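Local coordinates for protein beta-ketoacyl synthase (Pseudomonas aeruginosa, PDB 4CW4) that catalyses the condensation of acetyl-CoA with malonyl-ACP to give acetoacetyl-ACP, the primer that starts bacterial fatty acid synthesis, working as a homodimer, at residues N19-S24 against S88-R93; R431-V436 against Q526-E531; A445-E450 against K507-V512. One frame throughout, in Å; residues are numbered along the deposited sequence. Where two conformers were deposited one is given.

Contact 1 is the most central of the three and almost wholly buried: a turn at the end of strand 10-19 takes one backbone hydrogen bond from the loop after helix 74-87. Contact 2 lies further out, with a buried Ala433, Phe435 and Leu530 and with His432 and Lys528 exposed at its border; it joins the start of strand 434-437 to the lead-in of strand 532-539. Contact 3, only partly buried, relies on charge, a two-nitrogen salt bridge from helix 444-461 to a loop. Contacts 2 and 3 approach to about 5 Å at their nearest atoms without touching, and contact 3 nests within the loop that contact 2 closes, its segments falling between the other two.

Contact 1 of 3, residues N19-S24 against S88-R93; sequences NAAGRS and STLVRR
Leu90 gives its backbone N-H to the carbonyl of Ala20, N to O 2.9 Å, in a nearly straight bond (168° at the hydrogen) that reaches the oxygen from above the carbonyl plane. Side-chain carbon closes in around this single link. The methyl of Ala20 points at segment 88-93 and rests against the backbone of Leu90, its CB 3.6 Å from Leu90 CA. Thr89 CB sits 3.5 Å from the same Ala20 O. Leu90 starts out turned away, but with CG anti to its carbonyl carbon (chi1 -56°) the side chain folds back, and its CD2 touches Ala21, 3.9 Å from Ala21 CB. Helix 28-33 and helix 472-475 close over this pair, through Met33 and Val475 on Ala21 and Arg32 and Tyr474 on Leu90. Residues Asn19 to Gly22 form the type I turn that joins strand 10-19 to strand 22-23, which pair antiparallel as a beta hairpin within the thiolase-like ketosynthase core. Its tip is stiffened by an Asx turn: Asn19 OD1 accepts from the N of Ala21 at 2.9 Å. Gly22 leaves the turn at a phi of 115°, where a CB would be jammed against the carbonyl O of Ala21. On the other side Arg92 braces the loop that presents Leu90. Arg92 NH1 lies 2.8 Å from Leu90 O, in the carbonyl plane and on a lone pair, and the guanidinium carries Ser88 O over the centre of one face, 3.1 Å above it. Thr89 OG1 is tied back to the carbonyl of Ile85 in the preceding helix and bonds Arg32. Val91 then places its side chain about 8 Å from that of His477, a predicted active-site residue.

Contact 2 of 3, residues R431-V436 against Q526-E531; sequences RHASFV and QDKPLE
The Leu530 and Phe435 side chains cross at about a right angle, and the atoms of Leu530 can be taken in order. Leu530 CB lies 3.8 Å from Phe435 CD1. From there CG stands anti to the carbonyl carbon (chi1 -69°), which keeps the branch beside Phe435 CD1. Leu530 CD1 comes nearest the ring, 3.7 Å from Phe435 CD1, approaching obliquely. Leu530 CD2 turns instead to the strand backbone and ends 3.7 Å from Ser434 O. Phe435 holds its ring in the crowded position between N and carbonyl carbon (chi1 68°); Thr493 and Phe494 of helix 482-496 also pack on it.

One residue further on, Glu531 N donates to Ala433 O at 2.8 Å, almost straight at 172° and within the carbonyl plane. Its carboxylate leads off to Arg553 and Ser551. The Ala433 methyl faces the loop and its CB sits 3.6 Å from Pro529 O. Lys528, fully extended, passes alongside this methyl and brings its NZ to 3.7 Å from His432 CB, where both residues are exposed to solvent; its ion pair to Asp428 is long and weak.

The Glu531 to Ala433 bond lies at the very start of the parallel pairing of strands 434-437 and 532-539, in the C-terminal half of the thiolase-like ketosynthase fold.

Contact 3 of 3, residues A445-E450 against K507-V512; sequences ANRVTE and KVADDV
A helical turn of 444-461 faces a loop that bends through a type I turn, Ala509 to Val512, closed by Val512 N to Ala509 O at 3.1 Å, and Val448 and Val512 lie 5.0 Å apart between CA atoms. Arg447 leaves the helix with CG in the crowded position (chi1 73°) and runs extended to NE. There it grips Asp511 side-on: Arg447 NE meets Asp511 OD1 at 2.8 Å, nearly straight and on the syn lone pair, while Arg447 NH2 reaches Asp511 OD2 at 3.1 Å from above the carboxylate plane. The two planes are twisted 45° apart. In this salt bridge a helix of the C-terminal half of the ketosynthase fold is pinned to the loop that leads into strand 517-519. On the same turn Glu450 accepts from the backbone N of His439, a predicted active-site residue. Ala509 CB lies over one face of the Arg447 guanidinium, 3.4 Å from Arg447 NE. Val512 CG2 crosses the aliphatic stem, 3.9 Å from Arg447 CB. Val448 CG2 butts against the carboxylate, 3.4 Å from Asp511 CG. A water bonds weakly to Arg447 NH2 and Asp511 N, and Asn358 takes Arg447 NH1.

Contact 1 of 3, residues N19-S24 against S88-R93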
ATOM      1  N   ASN A  19      20.438   5.252  -5.407  1.00  8.68           N
ATOM      2  CA  ASN A  19      19.928   4.785  -6.688  1.00  8.91           C
ATOM      3  C   ASN A  19      21.092   4.577  -7.642  1.00  9.54           C
ATOM      4  O   ASN A  19      22.249   4.545  -7.192  1.00 10.06           O
ATOM      5  CB  ASN A  19      18.851   5.725  -7.231  1.00  8.40           C
ATOM      6  CG  ASN A  19      19.356   7.117  -7.523  1.00  9.13           C
ATOM      7  OD1 ASN A  19      20.543   7.341  -7.736  1.00  9.78           O
ATOM      8  ND2 ASN A  19      18.426   8.057  -7.607  1.00 10.07           N
ATOM      9  N   ALA A  20      20.808   4.422  -8.928  1.00  8.58           N
ATOM     10  CA  ALA A  20      21.851   4.111  -9.900  1.00  8.25           C
ATOM     11  C   ALA A  20      22.907   5.201 -10.005  1.00  8.35           C
ATOM     12  O   ALA A  20      23.982   4.953 -10.543  1.00  8.81           O
ATOM     13  CB  ALA A  20      21.227   3.838 -11.267  1.00  9.81           C
ATOM     14  N   ALA A  21      22.617   6.406  -9.508  1.00  8.38           N
ATOM     15  CA  ALA A  21      23.588   7.508  -9.575  1.00  9.72           C
ATOM     16  C   ALA A  21      24.508   7.553  -8.346  1.00 10.46           C
ATOM     17  O   ALA A  21      25.471   8.303  -8.328  1.00 10.97           O
ATOM     18  CB  ALA A  21      22.868   8.850  -9.745  1.00 10.85           C
ATOM     19  N   GLY A  22      24.207   6.745  -7.340  1.00  9.58           N
ATOM     20  CA  GLY A  22      24.985   6.682  -6.109  1.00  9.81           C
ATOM     21  C   GLY A  22      24.239   7.139  -4.863  1.00  9.53           C
ATOM     22  O   GLY A  22      23.018   7.012  -4.755  1.00  9.69           O
ATOM     23  N   ARG A  23      25.010   7.649  -3.911  1.00  9.54           N
ATOM     24  CA  ARG A  23      24.502   8.177  -2.657  1.00  9.31           C
ATOM     25  C   ARG A  23      23.842   9.528  -2.894  1.00  8.34           C
ATOM     26  O   ARG A  23      24.426  10.432  -3.495  1.00  9.80           O
ATOM     27  CB  ARG A  23      25.626   8.329  -1.636  1.00 10.17           C
ATOM     28  CG  ARG A  23      25.174   8.998  -0.338  1.00  8.86           C
ATOM     29  CD  ARG A  23      26.170   8.844   0.790  1.00 10.24           C
ATOM     30  NE  ARG A  23      27.534   9.334   0.549  1.00 11.16           N
ATOM     31  CZ  ARG A  23      28.024  10.508   0.941  1.00 10.85           C
ATOM     32  NH1 ARG A  23      27.252  11.412   1.540  1.00 11.12           N
ATOM     33  NH2 ARG A  23      29.308  10.785   0.724  1.00 12.21           N
ATOM     34  N   SER A  24      22.620   9.674  -2.402  1.00  9.02           N
ATOM     35  CA  SER A  24      21.873  10.903  -2.633  1.00  9.99           C
ATOM     36  C   SER A  24      22.299  12.061  -1.754  1.00  9.72           C
ATOM     37  O   SER A  24      22.248  13.205  -2.187  1.00  9.63           O
ATOM     38  CB  SER A  24      20.392  10.648  -2.395  1.00 11.81           C
ATOM     39  OG  SER A  24      19.954   9.720  -3.348  1.00 12.16           O
ATOM     40  N   SER A  88      29.662   1.646 -14.787  1.00 13.02           N
ATOM     41  CA  SER A  88      29.074   0.813 -13.735  1.00 12.50           C
ATOM     42  C   SER A  88      28.091   1.581 -12.830  1.00 11.02           C
ATOM     43  O   SER A  88      27.787   1.157 -11.707  1.00 11.14           O
ATOM     44  CB  SER A  88      30.168   0.194 -12.884  1.00 14.78           C
ATOM     45  OG  SER A  88      30.907  -0.751 -13.632  1.00 18.06           O
ATOM     46  N   THR A  89      27.599   2.693 -13.353  1.00 10.84           N
ATOM     47  CA  THR A  89      26.548   3.469 -12.734  1.00 10.17           C
ATOM     48  C   THR A  89      25.485   3.777 -13.791  1.00  9.76           C
ATOM     49  O   THR A  89      25.702   3.557 -14.981  1.00 10.43           O
ATOM     50  CB  THR A  89      27.090   4.790 -12.149  1.00 10.36           C
ATOM     51  OG1 THR A  89      27.895   5.457 -13.124  1.00 10.47           O
ATOM     52  CG2 THR A  89      27.896   4.528 -10.884  1.00 10.55           C
ATOM     53  N   LEU A  90      24.342   4.287 -13.333  1.00  8.97           N
ATOM     54  CA  LEU A  90      23.226   4.708 -14.179  1.00  9.19           C
ATOM     55  C   LEU A  90      22.555   3.521 -14.866  1.00  8.84           C
ATOM     56  O   LEU A  90      22.868   2.354 -14.573  1.00 10.06           O
ATOM     57  CB  LEU A  90      23.650   5.797 -15.170  1.00  9.37           C
ATOM     58  CG  LEU A  90      24.269   7.060 -14.550  1.00 10.42           C
ATOM     59  CD1 LEU A  90      24.425   8.115 -15.613  1.00 11.26           C
ATOM     60  CD2 LEU A  90      23.453   7.601 -13.370  1.00  9.73           C
ATOM     61  N   VAL A  91      21.594   3.807 -15.731  1.00  8.86           N
ATOM     62  CA  VAL A  91      20.943   2.766 -16.532  1.00  9.71           C
ATOM     63  C   VAL A  91      21.991   2.035 -17.379  1.00  8.98           C
ATOM     64  O   VAL A  91      22.848   2.656 -18.009  1.00  9.74           O
ATOM     65  CB  VAL A  91      19.864   3.369 -17.462  1.00 10.31           C
ATOM     66  CG1 VAL A  91      19.342   2.336 -18.454  1.00 10.47           C
ATOM     67  CG2 VAL A  91      18.748   3.954 -16.637  1.00  9.97           C
ATOM     68  N   ARG A  92      21.933   0.703 -17.384  1.00 10.13           N
ATOM     69  CA  ARG A  92      22.888  -0.119 -18.141  1.00  9.72           C
ATOM     70  C   ARG A  92      22.376  -1.549 -18.236  1.00  9.49           C
ATOM     71  O   ARG A  92      21.346  -1.870 -17.638  1.00 10.10           O
ATOM     72  CB  ARG A  92      24.268  -0.085 -17.468  1.00  9.79           C
ATOM     73  CG  ARG A  92      24.284  -0.526 -16.006  1.00 10.28           C
ATOM     74  CD  ARG A  92      25.544  -0.008 -15.299  1.00 10.62           C
ATOM     75  NE  ARG A  92      25.750  -0.651 -14.000  1.00 10.32           N
ATOM     76  CZ  ARG A  92      25.160  -0.298 -12.864  1.00 10.69           C
ATOM     77  NH1 ARG A  92      24.339   0.750 -12.811  1.00 10.83           N
ATOM     78  NH2 ARG A  92      25.411  -0.988 -11.764  1.00  9.55           N
ATOM     79  N   ARG A  93      23.106  -2.409 -18.935  1.00 10.96           N
ATOM     80  CA  ARG A  93      22.708  -3.810 -19.062  1.00 11.02           C
ATOM     81  C   ARG A  93      22.646  -4.435 -17.673  1.00 10.67           C
ATOM     82  O   ARG A  93      23.454  -4.123 -16.797  1.00 10.94           O
ATOM     83  CB  ARG A  93      23.689  -4.587 -19.964  1.00 12.49           C
ATOM     84  CG  ARG A  93      23.146  -5.921 -20.497  1.00 14.81           C
ATOM     85  CD  ARG A  93      24.078  -6.537 -21.542  1.00 16.84           C
ATOM     86  NE  ARG A  93      23.388  -7.536 -22.391  1.00 17.60           N
ATOM     87  CZ  ARG A  93      23.164  -8.800 -22.036  1.00 19.13           C
ATOM     88  NH1 ARG A  93      23.580  -9.263 -20.850  1.00 19.81           N
ATOM     89  NH2 ARG A  93      22.531  -9.618 -22.868  1.00 19.90           N
TER

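Contact 2 of 3, residues R431-V436 against Q526-E531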
ATOM      1  N   ARG A 431       6.892  32.289 -13.846  1.00 13.53           N
ATOM      2  CA  ARG A 431       7.159  32.424 -15.267  1.00 13.79           C
ATOM      3  C   ARG A 431       8.627  32.376 -15.625  1.00 14.58           C
ATOM      4  O   ARG A 431       8.966  31.917 -16.701  1.00 16.41           O
ATOM      5  CB  ARG A 431       6.548  33.715 -15.817  1.00 15.00           C
ATOM      6  CG  ARG A 431       5.042  33.621 -15.969  1.00 15.78           C
ATOM      7  CD  ARG A 431       4.434  34.979 -16.327  1.00 17.14           C
ATOM      8  NE  ARG A 431       3.004  34.843 -16.579  1.00 18.31           N
ATOM      9  CZ  ARG A 431       2.150  35.859 -16.648  1.00 20.50           C
ATOM     10  NH1 ARG A 431       2.568  37.117 -16.487  1.00 21.89           N
ATOM     11  NH2 ARG A 431       0.868  35.616 -16.874  1.00 21.73           N
ATOM     12  N   HIS A 432       9.501  32.865 -14.750  1.00 14.75           N
ATOM     13  CA  HIS A 432      10.899  33.032 -15.117  1.00 15.73           C
ATOM     14  C   HIS A 432      11.903  32.333 -14.222  1.00 15.56           C
ATOM     15  O   HIS A 432      13.091  32.340 -14.517  1.00 16.97           O
ATOM     16  CB  HIS A 432      11.216  34.529 -15.188  1.00 16.94           C
ATOM     17  CG  HIS A 432      10.351  35.266 -16.152  1.00 18.95           C
ATOM     18  ND1 HIS A 432      10.457  35.101 -17.515  1.00 20.42           N
ATOM     19  CD2 HIS A 432       9.336  36.139 -15.954  1.00 20.70           C
ATOM     20  CE1 HIS A 432       9.562  35.863 -18.117  1.00 21.74           C
ATOM     21  NE2 HIS A 432       8.866  36.498 -17.193  1.00 22.11           N
ATOM     22  N   ALA A 433      11.430  31.686 -13.162  1.00 13.89           N
ATOM     23  CA  ALA A 433      12.327  31.010 -12.240  1.00 13.35           C
ATOM     24  C   ALA A 433      11.733  29.709 -11.725  1.00 12.34           C
ATOM     25  O   ALA A 433      11.973  29.326 -10.582  1.00 13.47           O
ATOM     26  CB  ALA A 433      12.686  31.923 -11.087  1.00 13.35           C
ATOM     27  N   SER A 434      10.977  29.020 -12.578  1.00 11.85           N
ATOM     28  CA  SER A 434      10.491  27.685 -12.229  1.00 11.72           C
ATOM     29  C   SER A 434      10.880  26.675 -13.301  1.00 11.31           C
ATOM     30  O   SER A 434      11.126  27.042 -14.449  1.00 13.24           O
ATOM     31  CB  SER A 434       8.970  27.669 -11.970  1.00 12.94           C
ATOM     32  OG  SER A 434       8.230  27.660 -13.166  1.00 12.61           O
ATOM     33  N   PHE A 435      10.949  25.407 -12.906  1.00 11.31           N
ATOM     34  CA  PHE A 435      11.238  24.316 -13.828  1.00 11.29           C
ATOM     35  C   PHE A 435      10.390  23.103 -13.464  1.00 10.79           C
ATOM     36  O   PHE A 435       9.808  23.030 -12.373  1.00 11.81           O
ATOM     37  CB  PHE A 435      12.745  23.998 -13.893  1.00 12.80           C
ATOM     38  CG  PHE A 435      13.345  23.387 -12.635  1.00 12.61           C
ATOM     39  CD1 PHE A 435      13.491  24.123 -11.463  1.00 12.60           C
ATOM     40  CD2 PHE A 435      13.838  22.084 -12.660  1.00 13.07           C
ATOM     41  CE1 PHE A 435      14.085  23.552 -10.329  1.00 12.79           C
ATOM     42  CE2 PHE A 435      14.417  21.517 -11.534  1.00 12.41           C
ATOM     43  CZ  PHE A 435      14.542  22.257 -10.372  1.00 12.49           C
ATOM     44  N   VAL A 436      10.314  22.170 -14.404  1.00 10.66           N
ATOM     45  CA  VAL A 436       9.514  20.970 -14.237  1.00 10.21           C
ATOM     46  C   VAL A 436      10.415  19.747 -14.245  1.00 10.64           C
ATOM     47  O   VAL A 436      11.228  19.544 -15.150  1.00 10.73           O
ATOM     48  CB  VAL A 436       8.481  20.816 -15.379  1.00 11.27           C
ATOM     49  CG1 VAL A 436       7.669  19.514 -15.213  1.00 11.09           C
ATOM     50  CG2 VAL A 436       7.560  22.024 -15.467  1.00 12.39           C
ATOM     51  N   GLN A 526      20.980  28.482 -15.806  0.55 30.40           N
ATOM     52  CA  GLN A 526      20.110  29.642 -15.930  0.55 31.27           C
ATOM     53  C   GLN A 526      20.767  30.874 -15.312  0.55 31.92           C
ATOM     54  O   GLN A 526      21.332  30.775 -14.222  0.55 31.95           O
ATOM     55  CB  GLN A 526      18.816  29.351 -15.152  0.55 31.35           C
ATOM     56  CG  GLN A 526      17.899  28.269 -15.732  0.55 31.49           C
ATOM     57  CD  GLN A 526      18.512  26.867 -15.841  0.55 30.86           C
ATOM     58  OE1 GLN A 526      19.353  26.448 -15.039  0.55 29.09           O
ATOM     59  NE2 GLN A 526      18.050  26.127 -16.834  0.55 31.56           N
ATOM     60  N   ASP A 527      20.687  32.029 -15.981  1.00 32.91           N
ATOM     61  CA  ASP A 527      21.229  33.262 -15.426  1.00 35.42           C
ATOM     62  C   ASP A 527      20.474  33.595 -14.147  1.00 35.23           C
ATOM     63  O   ASP A 527      21.081  33.899 -13.117  1.00 37.13           O
ATOM     64  CB  ASP A 527      21.121  34.433 -16.416  1.00 38.70           C
ATOM     65  CG  ASP A 527      22.197  34.397 -17.490  1.00 41.38           C
ATOM     66  OD1 ASP A 527      23.070  33.501 -17.446  1.00 41.96           O
ATOM     67  OD2 ASP A 527      22.177  35.282 -18.373  1.00 43.20           O
ATOM     68  N   LYS A 528      19.149  33.534 -14.214  1.00 32.58           N
ATOM     69  CA  LYS A 528      18.317  33.787 -13.047  1.00 30.59           C
ATOM     70  C   LYS A 528      18.101  32.458 -12.309  1.00 26.32           C
ATOM     71  O   LYS A 528      17.521  31.531 -12.876  1.00 25.33           O
ATOM     72  CB  LYS A 528      16.973  34.373 -13.480  1.00 32.91           C
ATOM     73  CG  LYS A 528      16.022  34.682 -12.332  1.00 35.03           C
ATOM     74  CD  LYS A 528      14.672  35.159 -12.828  1.00 36.80           C
ATOM     75  CE  LYS A 528      13.783  35.524 -11.643  1.00 38.48           C
ATOM     76  NZ  LYS A 528      12.407  36.020 -11.997  1.00 39.36           N
ATOM     77  N   PRO A 529      18.578  32.349 -11.050  1.00 24.35           N
ATOM     78  CA  PRO A 529      18.453  31.076 -10.320  1.00 23.00           C
ATOM     79  C   PRO A 529      17.024  30.555 -10.286  1.00 20.51           C
ATOM     80  O   PRO A 529      16.084  31.322 -10.130  1.00 20.30           O
ATOM     81  CB  PRO A 529      18.905  31.429  -8.904  1.00 23.81           C
ATOM     82  CG  PRO A 529      19.776  32.645  -9.066  1.00 25.17           C
ATOM     83  CD  PRO A 529      19.249  33.392 -10.247  1.00 24.80           C
ATOM     84  N   LEU A 530      16.875  29.248 -10.436  1.00 18.39           N
ATOM     85  CA  LEU A 530      15.572  28.613 -10.361  1.00 16.55           C
ATOM     86  C   LEU A 530      15.155  28.534  -8.895  1.00 17.02           C
ATOM     87  O   LEU A 530      15.962  28.176  -8.033  1.00 19.25           O
ATOM     88  CB  LEU A 530      15.635  27.237 -11.016  1.00 16.32           C
ATOM     89  CG  LEU A 530      15.823  27.257 -12.525  1.00 16.86           C
ATOM     90  CD1 LEU A 530      16.334  25.912 -13.023  1.00 17.14           C
ATOM     91  CD2 LEU A 530      14.534  27.653 -13.214  1.00 17.14           C
ATOM     92  N   GLU A 531      13.904  28.897  -8.618  1.00 15.34           N
ATOM     93  CA  GLU A 531      13.406  29.040  -7.250  1.00 14.94           C
ATOM     94  C   GLU A 531      12.295  28.065  -6.917  1.00 13.27           C
ATOM     95  O   GLU A 531      12.014  27.852  -5.753  1.00 13.56           O
ATOM     96  CB  GLU A 531      12.882  30.459  -6.993  1.00 17.13           C
ATOM     97  CG  GLU A 531      13.862  31.591  -7.325  1.00 20.22           C
ATOM     98  CD  GLU A 531      15.031  31.708  -6.365  1.00 21.88           C
ATOM     99  OE1 GLU A 531      15.253  30.812  -5.528  1.00 22.59           O
ATOM    100  OE2 GLU A 531      15.758  32.721  -6.472  1.00 23.69           O
TER

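Contact 3 of 3, residues A445-E450 against K507-V512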
ATOM      1  N   ALA A 445       3.649   7.178 -25.656  1.00 13.73           N
ATOM      2  CA  ALA A 445       2.457   7.796 -25.086  1.00 13.28           C
ATOM      3  C   ALA A 445       2.817   8.932 -24.139  1.00 12.26           C
ATOM      4  O   ALA A 445       2.180   9.988 -24.171  1.00 12.20           O
ATOM      5  CB  ALA A 445       1.602   6.770 -24.348  1.00 14.56           C
ATOM      6  N   ASN A 446       3.817   8.730 -23.291  1.00 12.03           N
ATOM      7  CA  ASN A 446       4.131   9.747 -22.301  1.00 10.02           C
ATOM      8  C   ASN A 446       4.696  11.003 -22.950  1.00  9.74           C
ATOM      9  O   ASN A 446       4.368  12.120 -22.552  1.00 10.86           O
ATOM     10  CB  ASN A 446       5.111   9.282 -21.225  1.00 10.76           C
ATOM     11  CG  ASN A 446       5.275  10.340 -20.145  1.00 10.87           C
ATOM     12  OD1 ASN A 446       4.392  10.513 -19.310  1.00 11.64           O
ATOM     13  ND2 ASN A 446       6.361  11.090 -20.197  1.00 10.32           N
ATOM     14  N   ARG A 447       5.551  10.843 -23.941  1.00  9.32           N
ATOM     15  CA  ARG A 447       6.224  12.031 -24.472  1.00  9.64           C
ATOM     16  C   ARG A 447       5.224  12.985 -25.099  1.00 10.53           C
ATOM     17  O   ARG A 447       5.370  14.190 -24.993  1.00 11.28           O
ATOM     18  CB  ARG A 447       7.339  11.639 -25.456  1.00 10.02           C
ATOM     19  CG  ARG A 447       6.856  11.133 -26.798  1.00 10.35           C
ATOM     20  CD  ARG A 447       7.999  10.555 -27.624  1.00 11.40           C
ATOM     21  NE  ARG A 447       7.588  10.328 -29.011  1.00 12.53           N
ATOM     22  CZ  ARG A 447       7.913   9.280 -29.767  1.00 14.34           C
ATOM     23  NH1 ARG A 447       8.663   8.303 -29.297  1.00 16.62           N
ATOM     24  NH2 ARG A 447       7.479   9.219 -31.007  1.00 14.94           N
ATOM     25  N   VAL A 448       4.188  12.428 -25.722  1.00 10.47           N
ATOM     26  CA  VAL A 448       3.123  13.245 -26.304  1.00 10.58           C
ATOM     27  C   VAL A 448       2.162  13.764 -25.218  1.00 11.13           C
ATOM     28  O   VAL A 448       1.945  14.978 -25.096  1.00 11.98           O
ATOM     29  CB  VAL A 448       2.339  12.461 -27.390  1.00 11.74           C
ATOM     30  CG1 VAL A 448       1.096  13.237 -27.847  1.00 12.33           C
ATOM     31  CG2 VAL A 448       3.243  12.166 -28.567  1.00 12.40           C
ATOM     32  N   THR A 449       1.589  12.849 -24.435  1.00 11.25           N
ATOM     33  CA  THR A 449       0.574  13.269 -23.472  1.00 11.34           C
ATOM     34  C   THR A 449       1.109  14.199 -22.380  1.00 10.71           C
ATOM     35  O   THR A 449       0.437  15.154 -22.005  1.00 12.01           O
ATOM     36  CB  THR A 449      -0.153  12.082 -22.813  1.00 12.51           C
ATOM     37  OG1 THR A 449       0.779  11.229 -22.128  1.00 13.98           O
ATOM     38  CG2 THR A 449      -0.874  11.308 -23.839  1.00 12.26           C
ATOM     39  N   GLU A 450       2.315  13.941 -21.879  1.00 10.52           N
ATOM     40  CA  GLU A 450       2.876  14.796 -20.845  1.00 10.14           C
ATOM     41  C   GLU A 450       3.283  16.143 -21.398  1.00  9.77           C
ATOM     42  O   GLU A 450       3.037  17.165 -20.770  1.00 10.46           O
ATOM     43  CB  GLU A 450       4.048  14.150 -20.106  1.00  9.82           C
ATOM     44  CG  GLU A 450       4.437  14.982 -18.886  1.00 10.42           C
ATOM     45  CD  GLU A 450       5.582  14.450 -18.036  1.00 10.48           C
ATOM     46  OE1 GLU A 450       6.380  13.610 -18.505  1.00  9.98           O
ATOM     47  OE2 GLU A 450       5.736  14.938 -16.895  1.00  9.77           O
ATOM     48  N   LYS A 507      17.687  14.380 -30.077  1.00 19.83           N
ATOM     49  CA  LYS A 507      16.779  15.479 -30.244  1.00 20.90           C
ATOM     50  C   LYS A 507      15.420  15.014 -29.763  1.00 16.90           C
ATOM     51  O   LYS A 507      15.149  13.817 -29.590  1.00 15.54           O
ATOM     52  CB  LYS A 507      16.705  15.946 -31.683  1.00 24.83           C
ATOM     53  CG  LYS A 507      15.765  15.187 -32.584  1.00 25.75           C
ATOM     54  CD  LYS A 507      15.294  16.082 -33.724  1.00 28.73           C
ATOM     55  CE  LYS A 507      14.052  15.500 -34.368  1.00 30.27           C
ATOM     56  NZ  LYS A 507      14.241  14.052 -34.608  1.00 31.89           N
ATOM     57  N   VAL A 508      14.560  15.987 -29.555  1.00 14.16           N
ATOM     58  CA  VAL A 508      13.220  15.736 -29.072  1.00 13.61           C
ATOM     59  C   VAL A 508      12.399  15.135 -30.214  1.00 13.10           C
ATOM     60  O   VAL A 508      12.516  15.573 -31.365  1.00 13.74           O
ATOM     61  CB  VAL A 508      12.637  17.060 -28.541  1.00 13.78           C
ATOM     62  CG1 VAL A 508      11.175  16.920 -28.222  1.00 14.61           C
ATOM     63  CG2 VAL A 508      13.432  17.516 -27.312  1.00 15.38           C
ATOM     64  N   ALA A 509      11.614  14.100 -29.925  1.00 11.44           N
ATOM     65  CA  ALA A 509      10.800  13.483 -30.969  1.00 12.32           C
ATOM     66  C   ALA A 509       9.878  14.494 -31.647  1.00 11.85           C
ATOM     67  O   ALA A 509       9.385  15.435 -31.012  1.00 11.90           O
ATOM     68  CB  ALA A 509       9.986  12.302 -30.423  1.00 12.05           C
ATOM     69  N   ASP A 510       9.623  14.264 -32.934  1.00 12.37           N
ATOM     70  CA  ASP A 510       8.831  15.186 -33.733  1.00 13.65           C
ATOM     71  C   ASP A 510       7.414  15.401 -33.216  1.00 13.60           C
ATOM     72  O   ASP A 510       6.822  16.426 -33.498  1.00 15.89           O
ATOM     73  CB  ASP A 510       8.756  14.699 -35.180  1.00 15.19           C
ATOM     74  CG  ASP A 510      10.108  14.650 -35.847  1.00 17.51           C
ATOM     75  OD1 ASP A 510      10.562  15.718 -36.298  1.00 19.30           O
ATOM     76  OD2 ASP A 510      10.713  13.552 -35.903  1.00 18.34           O
ATOM     77  N   ASP A 511       6.866  14.450 -32.462  1.00 12.76           N
ATOM     78  CA  ASP A 511       5.479  14.568 -32.005  1.00 12.90           C
ATOM     79  C   ASP A 511       5.343  15.199 -30.622  1.00 12.54           C
ATOM     80  O   ASP A 511       4.244  15.322 -30.101  1.00 14.29           O
ATOM     81  CB  ASP A 511       4.731  13.228 -32.088  1.00 13.36           C
ATOM     82  CG  ASP A 511       5.373  12.118 -31.262  1.00 13.18           C
ATOM     83  OD1 ASP A 511       6.283  12.409 -30.451  1.00 13.82           O
ATOM     84  OD2 ASP A 511       4.926  10.944 -31.423  1.00 13.90           O
ATOM     85  N   VAL A 512       6.459  15.599 -30.014  1.00 11.58           N
ATOM     86  CA  VAL A 512       6.405  16.225 -28.706  1.00 12.09           C
ATOM     87  C   VAL A 512       5.935  17.679 -28.846  1.00 12.42           C
ATOM     88  O   VAL A 512       6.354  18.395 -29.754  1.00 13.33           O
ATOM     89  CB  VAL A 512       7.772  16.157 -28.035  1.00 11.72           C
ATOM     90  CG1 VAL A 512       7.827  17.040 -26.793  1.00 12.46           C
ATOM     91  CG2 VAL A 512       8.109  14.695 -27.683  1.00 12.14           C
TER
HETATM   92  O   HOH W   1       7.559  11.500 -33.310  1.00 25.06           O